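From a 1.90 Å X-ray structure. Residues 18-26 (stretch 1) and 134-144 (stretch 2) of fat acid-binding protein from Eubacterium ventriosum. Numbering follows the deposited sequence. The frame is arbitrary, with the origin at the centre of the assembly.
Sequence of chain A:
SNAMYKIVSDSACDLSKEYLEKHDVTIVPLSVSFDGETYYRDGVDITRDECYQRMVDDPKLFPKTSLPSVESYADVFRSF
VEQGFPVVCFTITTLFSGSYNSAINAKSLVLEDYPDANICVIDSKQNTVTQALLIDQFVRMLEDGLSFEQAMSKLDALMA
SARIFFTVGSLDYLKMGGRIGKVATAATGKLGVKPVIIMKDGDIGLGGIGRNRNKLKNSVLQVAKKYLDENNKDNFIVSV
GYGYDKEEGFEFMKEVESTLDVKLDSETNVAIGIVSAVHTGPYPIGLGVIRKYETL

Stretch 1 18-26: EYLEKHDVT
Stretch 2, residues 134-144: LIDQFVRMLED

How do the two backbones lie before any side chain reaches across? From Glu18 stretch 1 continues a helix that begins earlier in the chain, and residues 134-143 form a second helix, also already under way at Leu134. Their axes run in nearly the same direction, 22° apart, and come no closer than 12.3 Å. Such a gap must be bridged by side chains, and the contact is modest, burying 273 Å² counted over both sides. The nearest CA atoms across the stretches are those of His23 and Val139, 7.3 Å apart.

What does Tyr19 do at the start of the contact? Its CA-to-CB bond points toward stretch 2, and a t rotamer (chi1 -174°, chi2 102°) carries the ring across the gap, where Tyr19 OH donates a hydrogen bond to Asp136 OD1 at 2.6 Å. The CA-to-CB bond of Asp136 points sideways relative to stretch 1, but chi1 -175° and chi2 59° bring its carboxylate nearer. The other oxygen is held from within the helix: Arg140 NE lies 2.8 Å from Asp136 OD2 in a salt bridge, one turn along. A long phenol suits this place because its hydroxyl meets a buried carboxylate while its ring edge lies beside Val139, with Tyr19 OH 3.5 Å from Val139 CG2.

How does His23 use both polar and apolar neighbours? Leu20, Glu21 and Lys22 make no contact with stretch 2, so the next bridge comes one turn after Tyr19, where His23 N bonds to Tyr19 O at 2.9 Å. With chi1 -60° (m) and chi2 -72°, the imidazole points its ND1 at Glu143: His23 ND1 donates to Glu143 OE2 over 3.1 Å, at an angle of 164° and near the ring plane. Glu143 reaches it from an exposed position with chi1 -63° (m) and chi2 -170° (t). The same ring packs obliquely on Val139, with His23 ND1 3.4 Å from Val139 CG1.

How does the chain turn to bring in Val25? Asp24 takes a positive phi (56/50) in a Schellman motif, and Val25 N bonds back to Leu20 O at 3.1 Å. Asp24 itself makes no contact with stretch 2; its side-chain end leads away and its OD2 is bonded elsewhere in the structure. Val25 then adopts extended angles (-102/133) and points its CB toward stretch 2; with chi1 173° (t), Val25 CG2 comes 4.3 Å from Val139 CG2. Val139, chi1 167° (t), thus meets Tyr19, His23 and Val25, and its compact branched side chain fits among them. Thr26 extends the strand out of reach of the second helix.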

# COMPACT_ATOMS: atom_id res chain seq x y z
N GLU A 18 15.18 3.60 3.55
CA GLU A 18 15.90 2.89 4.61
C GLU A 18 15.50 1.42 4.72
O GLU A 18 16.35 0.55 4.88
CB GLU A 18 15.63 3.52 5.98
CG GLU A 18 16.20 4.90 6.20
CD GLU A 18 16.06 5.32 7.66
OE1 GLU A 18 15.58 4.49 8.47
OE2 GLU A 18 16.42 6.47 7.99
N TYR A 19 14.19 1.17 4.66
CA TYR A 19 13.69 -0.19 4.84
C TYR A 19 14.18 -1.06 3.70
O TYR A 19 14.60 -2.20 3.91
CB TYR A 19 12.17 -0.20 4.89
CG TYR A 19 11.60 -1.57 5.21
CD1 TYR A 19 11.14 -1.87 6.48
CD2 TYR A 19 11.57 -2.57 4.24
CE1 TYR A 19 10.62 -3.12 6.78
CE2 TYR A 19 11.07 -3.82 4.53
CZ TYR A 19 10.60 -4.10 5.80
OH TYR A 19 10.11 -5.35 6.07
N LEU A 20 14.13 -0.52 2.48
CA LEU A 20 14.52 -1.26 1.29
C LEU A 20 15.98 -1.70 1.37
O LEU A 20 16.31 -2.85 1.07
CB LEU A 20 14.29 -0.42 0.03
CG LEU A 20 12.83 -0.02 -0.21
CD1 LEU A 20 12.73 0.86 -1.44
CD2 LEU A 20 11.95 -1.25 -0.36
N GLU A 21 16.85 -0.79 1.78
CA GLU A 21 18.27 -1.12 1.91
C GLU A 21 18.49 -2.13 3.04
O GLU A 21 19.19 -3.13 2.86
CB GLU A 21 19.10 0.14 2.14
CG GLU A 21 20.59 -0.15 2.31
CD GLU A 21 21.44 1.10 2.26
OE1 GLU A 21 21.65 1.72 3.32
OE2 GLU A 21 21.91 1.45 1.15
N LYS A 22 17.89 -1.87 4.19
CA LYS A 22 18.07 -2.73 5.35
C LYS A 22 17.66 -4.17 5.10
O LYS A 22 18.38 -5.09 5.48
CB LYS A 22 17.28 -2.19 6.53
CG LYS A 22 17.44 -3.01 7.79
CD LYS A 22 16.77 -2.30 8.94
CE LYS A 22 16.90 -3.08 10.24
NZ LYS A 22 15.99 -2.49 11.25
N HIS A 23 16.52 -4.37 4.43
CA HIS A 23 15.96 -5.71 4.26
C HIS A 23 16.08 -6.28 2.85
O HIS A 23 15.47 -7.31 2.54
CB HIS A 23 14.50 -5.72 4.70
CG HIS A 23 14.30 -5.35 6.14
ND1 HIS A 23 14.65 -6.18 7.18
CD2 HIS A 23 13.77 -4.23 6.70
CE1 HIS A 23 14.35 -5.59 8.33
NE2 HIS A 23 13.81 -4.42 8.06
N ASP A 24 16.84 -5.61 1.99
CA ASP A 24 17.10 -6.08 0.63
C ASP A 24 15.81 -6.32 -0.18
O ASP A 24 15.63 -7.38 -0.78
CB ASP A 24 17.95 -7.36 0.67
CG ASP A 24 18.55 -7.69 -0.69
OD1 ASP A 24 18.75 -6.75 -1.49
OD2 ASP A 24 18.81 -8.89 -0.95
N VAL A 25 14.92 -5.33 -0.19
CA VAL A 25 13.69 -5.40 -0.98
C VAL A 25 13.86 -4.57 -2.25
O VAL A 25 14.32 -3.43 -2.20
CB VAL A 25 12.47 -4.91 -0.18
CG1 VAL A 25 11.22 -4.82 -1.07
CG2 VAL A 25 12.23 -5.83 1.04
N THR A 26 13.49 -5.15 -3.38
CA THR A 26 13.63 -4.50 -4.68
C THR A 26 12.26 -4.00 -5.13
O THR A 26 11.26 -4.72 -5.01
CB THR A 26 14.19 -5.48 -5.70
OG1 THR A 26 15.44 -6.00 -5.21
CG2 THR A 26 14.40 -4.80 -7.07
N LEU A 134 2.38 -6.24 5.18
CA LEU A 134 2.42 -7.63 4.76
C LEU A 134 3.84 -8.03 4.35
O LEU A 134 4.33 -9.08 4.74
CB LEU A 134 1.45 -7.90 3.61
CG LEU A 134 1.41 -9.36 3.15
CD1 LEU A 134 0.75 -10.26 4.21
CD2 LEU A 134 0.67 -9.50 1.81
N ILE A 135 4.49 -7.20 3.53
CA ILE A 135 5.84 -7.50 3.15
C ILE A 135 6.72 -7.64 4.38
O ILE A 135 7.52 -8.57 4.50
CB ILE A 135 6.40 -6.41 2.23
CG1 ILE A 135 5.72 -6.50 0.87
CG2 ILE A 135 7.89 -6.59 2.07
CD1 ILE A 135 5.88 -5.21 -0.01
N ASP A 136 6.55 -6.72 5.32
CA ASP A 136 7.33 -6.77 6.55
C ASP A 136 7.06 -8.03 7.39
O ASP A 136 7.99 -8.59 7.98
CB ASP A 136 7.10 -5.50 7.38
CG ASP A 136 7.98 -5.45 8.62
OD1 ASP A 136 9.22 -5.49 8.47
OD2 ASP A 136 7.41 -5.42 9.73
N GLN A 137 5.83 -8.52 7.43
CA GLN A 137 5.58 -9.79 8.11
C GLN A 137 6.37 -10.90 7.41
O GLN A 137 6.96 -11.75 8.06
CB GLN A 137 4.09 -10.13 8.16
CG GLN A 137 3.30 -9.31 9.17
CD GLN A 137 3.76 -9.56 10.60
OE1 GLN A 137 3.85 -10.71 11.03
NE2 GLN A 137 4.07 -8.49 11.34
N PHE A 138 6.41 -10.86 6.08
CA PHE A 138 7.14 -11.87 5.32
C PHE A 138 8.64 -11.76 5.59
O PHE A 138 9.31 -12.76 5.80
CB PHE A 138 6.87 -11.72 3.81
CG PHE A 138 7.06 -12.99 3.05
CD1 PHE A 138 6.05 -13.94 3.02
CD2 PHE A 138 8.26 -13.26 2.39
CE1 PHE A 138 6.22 -15.14 2.35
CE2 PHE A 138 8.44 -14.45 1.71
CZ PHE A 138 7.42 -15.39 1.69
N VAL A 139 9.16 -10.53 5.57
CA VAL A 139 10.57 -10.28 5.90
C VAL A 139 10.89 -10.81 7.30
O VAL A 139 11.93 -11.46 7.50
CB VAL A 139 10.92 -8.78 5.81
CG1 VAL A 139 12.29 -8.51 6.46
CG2 VAL A 139 10.90 -8.31 4.35
N ARG A 140 10.00 -10.55 8.24
CA ARG A 140 10.17 -11.06 9.61
C ARG A 140 10.25 -12.58 9.67
O ARG A 140 11.15 -13.15 10.29
CB ARG A 140 9.04 -10.58 10.51
CG ARG A 140 9.04 -9.09 10.81
CD ARG A 140 7.79 -8.70 11.57
NE ARG A 140 7.72 -7.26 11.79
CZ ARG A 140 7.50 -6.71 12.98
NH1 ARG A 140 7.32 -7.47 14.06
NH2 ARG A 140 7.45 -5.39 13.09
N MSE A 141 9.30 -13.25 9.01
CA MSE A 141 9.25 -14.71 9.04
C MSE A 141 10.52 -15.35 8.53
O MSE A 141 11.06 -16.27 9.16
CB MSE A 141 8.00 -15.24 8.31
CG MSE A 141 6.69 -14.91 9.04
SE MSE A 141 5.10 -15.74 8.24
CE MSE A 141 4.82 -14.46 6.78
N LEU A 142 11.01 -14.86 7.39
CA LEU A 142 12.24 -15.36 6.80
C LEU A 142 13.45 -15.07 7.67
O LEU A 142 14.31 -15.92 7.83
CB LEU A 142 12.44 -14.81 5.39
CG LEU A 142 11.31 -15.18 4.43
CD1 LEU A 142 11.68 -14.80 3.00
CD2 LEU A 142 10.98 -16.66 4.52
N GLU A 143 13.52 -13.87 8.25
CA GLU A 143 14.63 -13.55 9.14
C GLU A 143 14.58 -14.36 10.43
O GLU A 143 15.62 -14.69 11.01
CB GLU A 143 14.71 -12.04 9.39
CG GLU A 143 14.98 -11.26 8.10
CD GLU A 143 15.31 -9.79 8.32
OE1 GLU A 143 15.29 -9.33 9.49
OE2 GLU A 143 15.60 -9.10 7.31
N ASP A 144 13.38 -14.69 10.88
CA ASP A 144 13.22 -15.51 12.08
C ASP A 144 13.44 -17.00 11.79
O ASP A 144 13.32 -17.85 12.67
CB ASP A 144 11.86 -15.28 12.75
CG ASP A 144 11.68 -13.85 13.24
OD1 ASP A 144 12.70 -13.13 13.34
OD2 ASP A 144 10.53 -13.44 13.53